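Local coordinates for protein glycoside hydrolase family 81 (Clostridium thermocellum, PDB 6FOP) that probably hydrolyses beta-1,3-glucans such as laminarin, as a family 81 glycoside hydrolase of the cellulosome, at residues 22-34 against 98-110. Sequence-based numbering, arbitrary orientation.
With MG (magnesium ion), chain Y.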
loop_
_atom_site.group_PDB
_atom_site.type_symbol
_atom_site.label_atom_id
_atom_site.label_comp_id
_atom_site.label_asym_id
_atom_site.label_seq_id
_atom_site.Cartn_x
_atom_site.Cartn_y
_atom_site.Cartn_z
ATOM N N GLN A 22 -19.339 -2.035 11.923
ATOM C CA GLN A 22 -20.053 -2.935 12.818
ATOM C C GLN A 22 -19.510 -2.899 14.254
ATOM O O GLN A 22 -18.306 -2.735 14.500
ATOM C CB GLN A 22 -20.013 -4.364 12.283
ATOM C CG GLN A 22 -18.626 -4.939 12.181
ATOM C CD GLN A 22 -18.579 -6.295 11.535
ATOM O OE1 GLN A 22 -19.072 -6.499 10.418
ATOM N NE2 GLN A 22 -17.944 -7.229 12.216
ATOM N N ALA A 23 -20.427 -3.087 15.183
ATOM C CA ALA A 23 -20.092 -3.130 16.605
ATOM C C ALA A 23 -19.217 -4.328 16.964
ATOM O O ALA A 23 -18.308 -4.203 17.786
ATOM C CB ALA A 23 -21.367 -3.168 17.427
ATOM N N GLU A 24 -19.475 -5.469 16.311
ATOM C CA GLU A 24 -18.811 -6.733 16.650
ATOM C C GLU A 24 -17.385 -6.745 16.071
ATOM O O GLU A 24 -17.198 -6.553 14.870
ATOM C CB GLU A 24 -19.567 -7.915 16.032
ATOM C CG GLU A 24 -21.019 -8.103 16.460
ATOM C CD GLU A 24 -22.055 -7.088 15.921
ATOM O OE1 GLU A 24 -21.830 -6.341 14.909
ATOM O OE2 GLU A 24 -23.137 -7.056 16.562
ATOM N N ILE A 25 -16.398 -6.991 16.917
ATOM C CA ILE A 25 -15.001 -7.153 16.514
ATOM C C ILE A 25 -14.502 -8.483 17.055
ATOM O O ILE A 25 -14.451 -8.694 18.270
ATOM C CB ILE A 25 -14.096 -6.008 16.989
ATOM C CG1 ILE A 25 -14.666 -4.653 16.546
ATOM C CG2 ILE A 25 -12.693 -6.172 16.390
ATOM C CD1 ILE A 25 -13.834 -3.453 16.935
ATOM N N TYR A 26 -14.138 -9.391 16.145
ATOM C CA TYR A 26 -13.704 -10.739 16.499
ATOM C C TYR A 26 -12.217 -10.683 16.868
ATOM O O TYR A 26 -11.314 -11.035 16.102
ATOM C CB TYR A 26 -14.044 -11.751 15.377
ATOM C CG TYR A 26 -15.517 -12.026 15.290
ATOM C CD1 TYR A 26 -16.111 -12.987 16.115
ATOM C CD2 TYR A 26 -16.340 -11.312 14.398
ATOM C CE1 TYR A 26 -17.477 -13.225 16.059
ATOM C CE2 TYR A 26 -17.711 -11.551 14.335
ATOM C CZ TYR A 26 -18.270 -12.517 15.165
ATOM O OH TYR A 26 -19.617 -12.774 15.114
ATOM N N LYS A 27 -12.003 -10.197 18.093
ATOM C CA LYS A 27 -10.697 -10.073 18.701
ATOM C C LYS A 27 -10.769 -10.662 20.114
ATOM O O LYS A 27 -11.853 -10.768 20.707
ATOM C CB LYS A 27 -10.214 -8.608 18.749
ATOM C CG LYS A 27 -11.089 -7.663 19.555
ATOM C CD LYS A 27 -10.490 -6.269 19.583
ATOM C CE LYS A 27 -11.492 -5.223 20.027
ATOM N NZ LYS A 27 -11.848 -5.385 21.450
ATOM N N THR A 28 -9.608 -11.037 20.624
ATOM C CA THR A 28 -9.485 -11.445 22.016
ATOM C C THR A 28 -9.187 -10.253 22.887
ATOM O O THR A 28 -8.891 -9.174 22.399
ATOM C CB THR A 28 -8.327 -12.459 22.267
ATOM O OG1 THR A 28 -7.083 -11.747 22.178
ATOM C CG2 THR A 28 -8.358 -13.606 21.260
ATOM N N SER A 29 -9.202 -10.470 24.198
ATOM C CA SER A 29 -8.845 -9.419 25.151
ATOM C C SER A 29 -7.370 -8.997 25.074
ATOM O O SER A 29 -7.001 -7.976 25.628
ATOM C CB SER A 29 -9.181 -9.855 26.579
ATOM O OG SER A 29 -8.488 -11.039 26.908
ATOM N N ASN A 30 -6.524 -9.780 24.410
ATOM C CA ASN A 30 -5.130 -9.396 24.248
ATOM C C ASN A 30 -4.886 -8.339 23.175
ATOM O O ASN A 30 -3.816 -7.748 23.162
ATOM C CB ASN A 30 -4.260 -10.626 23.993
ATOM C CG ASN A 30 -4.260 -11.575 25.180
ATOM O OD1 ASN A 30 -4.081 -11.147 26.331
ATOM N ND2 ASN A 30 -4.446 -12.867 24.912
ATOM N N LEU A 31 -5.834 -8.144 22.264
ATOM C CA LEU A 31 -5.664 -7.164 21.188
ATOM C C LEU A 31 -6.198 -5.828 21.704
ATOM O O LEU A 31 -7.405 -5.605 21.738
ATOM C CB LEU A 31 -6.373 -7.619 19.912
ATOM C CG LEU A 31 -6.012 -6.813 18.661
ATOM C CD1 LEU A 31 -4.638 -7.214 18.165
ATOM C CD2 LEU A 31 -7.035 -6.988 17.563
ATOM N N GLN A 32 -5.288 -4.954 22.117
ATOM C CA GLN A 32 -5.629 -3.699 22.789
ATOM C C GLN A 32 -5.314 -2.502 21.900
ATOM O O GLN A 32 -4.483 -2.578 21.012
ATOM C CB GLN A 32 -4.854 -3.584 24.100
ATOM C CG GLN A 32 -5.129 -4.709 25.102
ATOM C CD GLN A 32 -4.425 -4.493 26.419
ATOM O OE1 GLN A 32 -3.189 -4.518 26.502
ATOM N NE2 GLN A 32 -5.203 -4.278 27.463
ATOM N N GLY A 33 -5.962 -1.385 22.205
ATOM C CA GLY A 33 -5.851 -0.184 21.408
ATOM C C GLY A 33 -6.568 -0.291 20.080
ATOM O O GLY A 33 -7.317 -1.227 19.810
ATOM N N ALA A 34 -6.317 0.674 19.221
ATOM C CA ALA A 34 -6.993 0.702 17.939
ATOM C C ALA A 34 -6.711 -0.568 17.128
ATOM O O ALA A 34 -5.583 -1.084 17.128
ATOM C CB ALA A 34 -6.601 1.937 17.173
ATOM N N THR A 98 -16.298 -28.385 16.322
ATOM C CA THR A 98 -16.901 -27.091 15.962
ATOM C C THR A 98 -16.423 -25.996 16.919
ATOM O O THR A 98 -16.735 -26.045 18.108
ATOM C CB THR A 98 -18.454 -27.157 16.046
ATOM O OG1 THR A 98 -18.939 -28.233 15.232
ATOM C CG2 THR A 98 -19.091 -25.860 15.578
ATOM N N PHE A 99 -15.690 -25.011 16.403
ATOM C CA PHE A 99 -15.298 -23.847 17.173
ATOM C C PHE A 99 -16.298 -22.744 16.867
ATOM O O PHE A 99 -16.775 -22.671 15.743
ATOM C CB PHE A 99 -13.909 -23.398 16.758
ATOM C CG PHE A 99 -12.814 -24.328 17.197
ATOM C CD1 PHE A 99 -12.328 -24.275 18.488
ATOM C CD2 PHE A 99 -12.292 -25.264 16.316
ATOM C CE1 PHE A 99 -11.329 -25.143 18.899
ATOM C CE2 PHE A 99 -11.291 -26.137 16.719
ATOM C CZ PHE A 99 -10.812 -26.072 18.017
ATOM N N PRO A 100 -16.588 -21.871 17.838
ATOM C CA PRO A 100 -17.646 -20.880 17.643
ATOM C C PRO A 100 -17.240 -19.690 16.773
ATOM O O PRO A 100 -18.108 -19.052 16.189
ATOM C CB PRO A 100 -17.936 -20.393 19.064
ATOM C CG PRO A 100 -16.689 -20.613 19.803
ATOM C CD PRO A 100 -16.086 -21.868 19.224
ATOM N N ASP A 101 -15.941 -19.420 16.665
ATOM C CA ASP A 101 -15.434 -18.264 15.895
ATOM C C ASP A 101 -13.921 -18.350 15.796
ATOM O O ASP A 101 -13.321 -19.259 16.379
ATOM C CB ASP A 101 -15.880 -16.931 16.514
ATOM C CG ASP A 101 -15.433 -16.729 17.964
ATOM O OD1 ASP A 101 -14.299 -17.066 18.326
ATOM O OD2 ASP A 101 -16.222 -16.153 18.741
ATOM N N ALA A 102 -13.320 -17.405 15.067
ATOM C CA ALA A 102 -11.881 -17.192 15.074
ATOM C C ALA A 102 -11.681 -15.725 15.382
ATOM O O ALA A 102 -12.291 -14.855 14.724
ATOM C CB ALA A 102 -11.271 -17.553 13.749
ATOM N N ARG A 103 -10.787 -15.452 16.339
ATOM C CA ARG A 103 -10.541 -14.095 16.831
ATOM C C ARG A 103 -9.072 -13.718 16.742
ATOM O O ARG A 103 -8.193 -14.514 17.060
ATOM C CB ARG A 103 -10.977 -13.953 18.277
ATOM C CG ARG A 103 -12.489 -14.075 18.442
ATOM C CD ARG A 103 -12.945 -14.104 19.882
ATOM N NE ARG A 103 -14.413 -14.080 19.930
ATOM C CZ ARG A 103 -15.171 -12.989 20.111
ATOM N NH1 ARG A 103 -14.647 -11.771 20.289
ATOM N NH2 ARG A 103 -16.491 -13.113 20.110
ATOM N N ALA A 104 -8.792 -12.475 16.328
ATOM C CA ALA A 104 -7.406 -12.000 16.310
ATOM C C ALA A 104 -6.937 -11.710 17.732
ATOM O O ALA A 104 -7.611 -11.030 18.481
ATOM C CB ALA A 104 -7.262 -10.750 15.453
ATOM N N ASP A 105 -5.753 -12.213 18.044
ATOM C CA ASP A 105 -5.109 -12.054 19.348
ATOM C C ASP A 105 -3.938 -11.060 19.334
ATOM O O ASP A 105 -3.718 -10.328 20.314
ATOM C CB ASP A 105 -4.636 -13.443 19.824
ATOM C CG ASP A 105 -4.166 -13.450 21.259
ATOM O OD1 ASP A 105 -5.005 -13.342 22.168
ATOM O OD2 ASP A 105 -2.949 -13.589 21.457
ATOM N N LYS A 106 -3.198 -11.048 18.225
ATOM C CA LYS A 106 -2.019 -10.196 18.042
ATOM C C LYS A 106 -1.840 -9.970 16.540
ATOM O O LYS A 106 -1.904 -10.916 15.754
ATOM C CB LYS A 106 -0.767 -10.848 18.647
ATOM C CG LYS A 106 0.497 -10.006 18.609
ATOM C CD LYS A 106 1.678 -10.619 19.363
ATOM C CE LYS A 106 2.916 -9.718 19.310
ATOM N NZ LYS A 106 4.131 -10.245 19.996
ATOM N N ILE A 107 -1.619 -8.715 16.142
ATOM C CA ILE A 107 -1.344 -8.375 14.745
ATOM C C ILE A 107 -0.060 -7.580 14.749
ATOM O O ILE A 107 0.029 -6.526 15.392
ATOM C CB ILE A 107 -2.492 -7.613 14.082
ATOM C CG1 ILE A 107 -3.771 -8.458 14.069
ATOM C CG2 ILE A 107 -2.084 -7.236 12.662
ATOM C CD1 ILE A 107 -5.030 -7.703 13.659
ATOM N N SER A 108 0.951 -8.106 14.077
ATOM C CA SER A 108 2.217 -7.403 13.915
ATOM C C SER A 108 2.387 -6.933 12.464
ATOM O O SER A 108 1.423 -6.939 11.685
ATOM C CB SER A 108 3.380 -8.256 14.438
ATOM O OG SER A 108 3.441 -9.479 13.750
ATOM N N ASP A 109 3.596 -6.544 12.077
ATOM C CA ASP A 109 3.717 -5.841 10.796
ATOM C C ASP A 109 3.543 -6.744 9.592
ATOM O O ASP A 109 3.197 -6.266 8.516
ATOM C CB ASP A 109 5.056 -5.085 10.731
ATOM C CG ASP A 109 5.132 -3.891 11.720
ATOM O OD1 ASP A 109 4.151 -3.570 12.401
ATOM O OD2 ASP A 109 6.198 -3.299 11.794
ATOM N N PHE A 110 3.797 -8.048 9.757
ATOM C CA PHE A 110 3.557 -9.032 8.703
ATOM C C PHE A 110 3.186 -10.416 9.239
ATOM O O PHE A 110 3.418 -11.434 8.570
ATOM C CB PHE A 110 4.703 -9.075 7.657
ATOM C CG PHE A 110 6.114 -9.057 8.186
ATOM C CD1 PHE A 110 6.740 -7.839 8.521
ATOM C CD2 PHE A 110 6.887 -10.213 8.189
ATOM C CE1 PHE A 110 8.056 -7.809 8.921
ATOM C CE2 PHE A 110 8.217 -10.178 8.598
ATOM C CZ PHE A 110 8.789 -8.978 8.996
HETATM MG MG MG Y . -13.335 -14.063 12.902
HETATM O O HOH W 1 -1.920 -7.976 20.786
#
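Tyr26 CD1 lies over one face of the Arg103 guanidinium, offset toward its rim, 4.0 Å from Arg103 NH2, with the two planes 54° apart. At the guanidinium edge, NH1 donates to Lys27 O (3.0 Å) nearly in its own plane, while NE forms a salt bridge with Asp101 OD2, reached from above the carboxylate. Arginine suits this place because its extended chain offers several N-H groups that fix the rotation of its end.

The Asp105 carboxylate stands almost perpendicular to the Asn30 amide. Its OD1 takes two bonds: Asn30 ND2, a neutral donor, enters on the syn lone pair (2.8 Å), and Thr28 OG1 donates from the anti side, 31° out of plane, at 2.6 Å. With CG anti to the backbone N (chi1 -170°), the carboxylate swings back to the loop, and Asp105 OD2 makes a salt bridge with Lys124. Threonine suits its place because OG1 also accepts from Asn30 N, closing an ST turn.

Between these polar ends, a single beta bridge ties Lys27 to Ala104: Ala104 N donates to Tyr26 O and Thr28 N to Ala104 O, both 2.9 Å. Leu31 CD2 rests 4.3 Å from Ala104 CB while CD1 reaches toward Ile107, an apolar patch Leu45 also touches, suiting branched leucine and small alanine.

Ala102 O binds magnesium alongside carbonyls of Ile44, Asn47 and Tyr49. The buried Asp105, doubly gripped at OD1 and paired with lysine, is probably kept ionised, pinning the loop to strand 103-107, one edge of an antiparallel sheet.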